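Local coordinates for protein lytic Polysaccharide Monooxygenase (Phytophthora infestans, PDB 6Z5Y) that probably cleaves pectin oxidatively as a secreted copper-dependent monooxygenase that helps the oomycete infect plants, this chain being its N-terminal catalytic domain, at residues Ser91-Trp103 with Leu110-Gly122. Numbering follows the deposited sequence.
With CU (copper (II) ion), chain C.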
loop_
_atom_site.group_PDB
_atom_site.type_symbol
_atom_site.label_atom_id
_atom_site.label_comp_id
_atom_site.label_asym_id
_atom_site.label_seq_id
_atom_site.Cartn_x
_atom_site.Cartn_y
_atom_site.Cartn_z
ATOM N N SER A 91 7.683 -7.603 2.265
ATOM C CA SER A 91 7.919 -9.055 2.382
ATOM C C SER A 91 8.788 -9.563 1.234
ATOM O O SER A 91 9.308 -10.676 1.357
ATOM C CB SER A 91 6.602 -9.813 2.419
ATOM O OG SER A 91 5.913 -9.687 1.180
ATOM N N ARG A 92 8.933 -8.779 0.181
ATOM C CA ARG A 92 9.637 -9.161 -1.042
ATOM C C ARG A 92 9.948 -7.865 -1.756
ATOM O O ARG A 92 9.698 -6.758 -1.218
ATOM C CB ARG A 92 8.776 -10.127 -1.875
ATOM C CG ARG A 92 7.424 -9.537 -2.261
ATOM C CD ARG A 92 6.750 -10.274 -3.407
ATOM N NE ARG A 92 6.518 -11.679 -3.062
ATOM C CZ ARG A 92 6.469 -12.677 -3.938
ATOM N NH1 ARG A 92 6.580 -12.445 -5.222
ATOM N NH2 ARG A 92 6.342 -13.894 -3.471
ATOM N N GLY A 93 10.475 -7.967 -2.961
ATOM C CA GLY A 93 10.615 -6.800 -3.819
ATOM C C GLY A 93 9.299 -6.394 -4.422
ATOM O O GLY A 93 8.334 -7.189 -4.423
ATOM N N ILE A 94 9.274 -5.205 -4.977
ATOM C CA ILE A 94 8.054 -4.669 -5.600
ATOM C C ILE A 94 8.151 -4.809 -7.126
ATOM O O ILE A 94 9.095 -4.264 -7.716
ATOM C CB ILE A 94 7.821 -3.216 -5.165
ATOM C CG1 ILE A 94 7.578 -3.112 -3.662
ATOM C CG2 ILE A 94 6.702 -2.613 -5.988
ATOM C CD1 ILE A 94 7.577 -1.695 -3.148
ATOM N N VAL A 95 7.211 -5.540 -7.729
ATOM C CA VAL A 95 7.303 -5.878 -9.167
ATOM C C VAL A 95 6.140 -5.332 -9.946
ATOM O O VAL A 95 6.024 -5.709 -11.104
ATOM C CB VAL A 95 7.434 -7.399 -9.425
ATOM C CG1 VAL A 95 8.567 -8.027 -8.661
ATOM C CG2 VAL A 95 6.105 -8.129 -9.195
ATOM N N HIS A 96 5.293 -4.482 -9.371
ATOM C CA HIS A 96 4.239 -3.799 -10.133
ATOM C C HIS A 96 4.369 -2.307 -9.928
ATOM O O HIS A 96 4.657 -1.881 -8.808
ATOM C CB HIS A 96 2.832 -4.201 -9.694
ATOM C CG HIS A 96 2.644 -5.671 -9.522
ATOM N ND1 HIS A 96 2.800 -6.580 -10.544
ATOM C CD2 HIS A 96 2.239 -6.384 -8.456
ATOM C CE1 HIS A 96 2.549 -7.793 -10.074
ATOM N NE2 HIS A 96 2.181 -7.707 -8.804
ATOM N N ALA A 97 4.141 -1.542 -10.985
ATOM C CA ALA A 97 4.073 -0.081 -10.897
ATOM C C ALA A 97 2.846 0.346 -10.103
ATOM O O ALA A 97 1.863 -0.371 -10.002
ATOM C CB ALA A 97 4.033 0.530 -12.255
ATOM N N GLY A 98 2.900 1.556 -9.569
ATOM C CA GLY A 98 1.719 2.236 -9.015
ATOM C C GLY A 98 1.991 2.844 -7.647
ATOM O O GLY A 98 3.011 2.547 -7.011
ATOM N N PRO A 99 1.074 3.697 -7.197
ATOM C CA PRO A 99 1.295 4.454 -5.976
ATOM C C PRO A 99 1.059 3.616 -4.716
ATOM O O PRO A 99 0.209 2.722 -4.673
ATOM C CB PRO A 99 0.238 5.560 -6.080
ATOM C CG PRO A 99 -0.877 4.922 -6.894
ATOM C CD PRO A 99 -0.152 4.073 -7.916
ATOM N N CYS A 100 1.780 3.984 -3.672
ATOM C CA CYS A 100 1.576 3.363 -2.365
ATOM C C CYS A 100 1.844 4.399 -1.294
ATOM O O CYS A 100 2.428 5.481 -1.525
ATOM C CB CYS A 100 2.367 2.078 -2.176
ATOM S SG CYS A 100 4.072 2.250 -1.645
ATOM N N GLU A 101 1.383 4.074 -0.089
ATOM C CA GLU A 101 1.490 4.995 1.031
ATOM C C GLU A 101 1.336 4.239 2.334
ATOM O O GLU A 101 0.742 3.164 2.397
ATOM C CB GLU A 101 0.493 6.131 0.877
ATOM C CG GLU A 101 -0.933 5.653 0.852
ATOM C CD GLU A 101 -1.904 6.660 0.263
ATOM O OE1 GLU A 101 -1.682 7.095 -0.893
ATOM O OE2 GLU A 101 -2.917 6.944 0.902
ATOM N N ILE A 102 1.868 4.855 3.375
ATOM C CA ILE A 102 1.795 4.343 4.764
ATOM C C ILE A 102 1.231 5.451 5.629
ATOM O O ILE A 102 1.723 6.609 5.578
ATOM C CB ILE A 102 3.163 3.899 5.271
ATOM C CG1 ILE A 102 3.749 2.791 4.411
ATOM C CG2 ILE A 102 3.072 3.444 6.730
ATOM C CD1 ILE A 102 5.192 2.439 4.699
ATOM N N TRP A 103 0.257 5.093 6.448
ATOM C CA TRP A 103 -0.364 5.971 7.446
ATOM C C TRP A 103 -0.149 5.398 8.830
ATOM O O TRP A 103 -0.143 4.175 9.006
ATOM C CB TRP A 103 -1.862 6.055 7.181
ATOM C CG TRP A 103 -2.258 6.698 5.896
ATOM C CD1 TRP A 103 -2.130 6.188 4.636
ATOM C CD2 TRP A 103 -2.901 7.953 5.755
ATOM N NE1 TRP A 103 -2.643 7.058 3.716
ATOM C CE2 TRP A 103 -3.128 8.154 4.377
ATOM C CE3 TRP A 103 -3.349 8.928 6.664
ATOM C CZ2 TRP A 103 -3.809 9.260 3.884
ATOM C CZ3 TRP A 103 -4.023 10.028 6.172
ATOM C CH2 TRP A 103 -4.229 10.187 4.798
ATOM N N LEU A 110 4.329 8.291 4.728
ATOM C CA LEU A 110 5.129 7.988 3.541
ATOM C C LEU A 110 4.175 7.884 2.366
ATOM O O LEU A 110 3.074 7.320 2.495
ATOM C CB LEU A 110 5.929 6.701 3.742
ATOM C CG LEU A 110 6.726 6.240 2.519
ATOM C CD1 LEU A 110 8.072 5.692 2.936
ATOM C CD2 LEU A 110 5.974 5.193 1.679
ATOM N N GLN A 111 4.596 8.392 1.230
ATOM C CA GLN A 111 3.798 8.341 -0.005
ATOM C C GLN A 111 4.744 8.360 -1.182
ATOM O O GLN A 111 5.715 9.109 -1.150
ATOM C CB GLN A 111 2.815 9.502 -0.036
ATOM C CG GLN A 111 1.853 9.507 -1.210
ATOM C CD GLN A 111 2.423 9.954 -2.538
ATOM O OE1 GLN A 111 1.925 9.527 -3.613
ATOM N NE2 GLN A 111 3.350 10.881 -2.512
ATOM N N ASN A 112 4.400 7.649 -2.211
ATOM C CA ASN A 112 5.146 7.751 -3.491
ATOM C C ASN A 112 4.222 7.371 -4.637
ATOM O O ASN A 112 3.381 6.467 -4.501
ATOM C CB ASN A 112 6.403 6.887 -3.471
ATOM C CG ASN A 112 7.388 7.255 -4.543
ATOM O OD1 ASN A 112 7.258 6.844 -5.686
ATOM N ND2 ASN A 112 8.370 8.061 -4.186
ATOM N N ASP A 113 4.382 8.069 -5.747
ATOM C CA ASP A 113 3.535 7.806 -6.922
ATOM C C ASP A 113 3.881 6.487 -7.605
ATOM O O ASP A 113 3.061 5.948 -8.385
ATOM C CB ASP A 113 3.703 8.944 -7.921
ATOM C CG ASP A 113 3.133 10.273 -7.430
ATOM O OD1 ASP A 113 2.276 10.263 -6.514
ATOM O OD2 ASP A 113 3.559 11.279 -7.999
ATOM N N ASP A 114 5.069 5.964 -7.349
ATOM C CA ASP A 114 5.465 4.688 -7.978
ATOM C C ASP A 114 6.428 3.952 -7.049
ATOM O O ASP A 114 7.634 4.091 -7.133
ATOM C CB ASP A 114 6.101 4.879 -9.343
ATOM C CG ASP A 114 6.487 3.540 -9.946
ATOM O OD1 ASP A 114 5.663 2.622 -9.878
ATOM O OD2 ASP A 114 7.596 3.448 -10.500
ATOM N N CYS A 115 5.859 3.173 -6.159
ATOM C CA CYS A 115 6.670 2.488 -5.158
ATOM C C CYS A 115 7.689 1.539 -5.768
ATOM O O CYS A 115 8.802 1.440 -5.205
ATOM C CB CYS A 115 5.789 1.832 -4.112
ATOM S SG CYS A 115 4.996 3.172 -3.192
ATOM N N GLN A 116 7.406 0.967 -6.919
ATOM C CA GLN A 116 8.348 0.070 -7.613
ATOM C C GLN A 116 9.693 0.768 -7.844
ATOM O O GLN A 116 10.725 0.130 -7.623
ATOM C CB GLN A 116 7.718 -0.384 -8.924
ATOM C CG GLN A 116 8.599 -1.331 -9.716
ATOM C CD GLN A 116 7.913 -1.883 -10.937
ATOM O OE1 GLN A 116 7.638 -3.079 -10.987
ATOM N NE2 GLN A 116 7.589 -1.009 -11.887
ATOM N N SER A 117 9.673 1.996 -8.338
ATOM C CA SER A 117 10.927 2.694 -8.656
ATOM C C SER A 117 11.530 3.305 -7.398
ATOM O O SER A 117 12.729 3.472 -7.349
ATOM C CB SER A 117 10.749 3.706 -9.756
ATOM O OG SER A 117 9.748 4.658 -9.481
ATOM N N ALA A 118 10.759 3.618 -6.378
ATOM C CA ALA A 118 11.277 4.354 -5.209
ATOM C C ALA A 118 11.933 3.433 -4.195
ATOM O O ALA A 118 12.847 3.889 -3.506
ATOM C CB ALA A 118 10.174 5.132 -4.568
ATOM N N TYR A 119 11.413 2.225 -4.018
ATOM C CA TYR A 119 11.704 1.393 -2.817
ATOM C C TYR A 119 12.245 0.019 -3.126
ATOM O O TYR A 119 12.616 -0.661 -2.142
ATOM C CB TYR A 119 10.496 1.256 -1.911
ATOM C CG TYR A 119 9.963 2.604 -1.524
ATOM C CD1 TYR A 119 10.731 3.525 -0.818
ATOM C CD2 TYR A 119 8.669 2.963 -1.880
ATOM C CE1 TYR A 119 10.219 4.776 -0.519
ATOM C CE2 TYR A 119 8.131 4.185 -1.531
ATOM C CZ TYR A 119 8.919 5.110 -0.884
ATOM O OH TYR A 119 8.362 6.333 -0.635
ATOM N N GLY A 120 12.286 -0.340 -4.372
ATOM C CA GLY A 120 12.953 -1.599 -4.706
ATOM C C GLY A 120 13.710 -1.489 -6.000
ATOM O O GLY A 120 13.837 -0.383 -6.534
ATOM N N ASP A 121 14.205 -2.627 -6.489
ATOM C CA ASP A 121 14.985 -2.668 -7.766
ATOM C C ASP A 121 14.131 -3.297 -8.885
ATOM O O ASP A 121 14.702 -3.577 -9.946
ATOM C CB ASP A 121 16.351 -3.338 -7.534
ATOM C CG ASP A 121 16.289 -4.824 -7.229
ATOM O OD1 ASP A 121 15.183 -5.407 -7.379
ATOM O OD2 ASP A 121 17.430 -5.400 -7.043
ATOM N N GLY A 122 12.828 -3.469 -8.715
ATOM C CA GLY A 122 11.911 -4.003 -9.738
ATOM C C GLY A 122 11.894 -5.522 -9.787
ATOM O O GLY A 122 11.018 -6.072 -10.525
HETATM CU CU CU C . 1.670 -9.147 -7.652
HETATM O O HOH W 1 4.619 0.316 -7.150
#
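The Cys100–Cys115 disulfide ties a beta hairpin to the short helix 115-119 that follows it. Antiparallel strands 100-103 and 110-112 pair Cys100 with Asn112 and Ile102 with Leu110 through two backbone bonds each, and Ile102 CD1 meets Leu110 CD2 at 4.2 Å on the same face as Cys100. Cys100 SG lies between its own N and carbonyl carbon (chi1 84°), a rotation that aims it at Cys115 SG, 2.0 Å away. Beyond the strands, Asp114 suits the helix N-cap: OD2 accepts from Ser117 OG and weakly from Ser117 N, while OD1 takes Gly98 N at 3.0 Å, nearly straight (164°). Gly98, whose backbone angles call for glycine, in turn accepts at its O from Cys115 N, and a water joins His96 O and Gly98 O to Gln116 N. The loop so anchored carries His96, whose NE2 binds copper at 1.9 Å; with His1 it forms the histidine brace of lytic polysaccharide monooxygenases, and Tyr164 also belongs to the copper site. Branched Ile94 packs against the helix, CG2 lying against Gln116 CA at 3.5 Å and CD1 reaching Cys115 CB, while the extended Gln116 side chain runs past the loop to give its NE2 to Asp37.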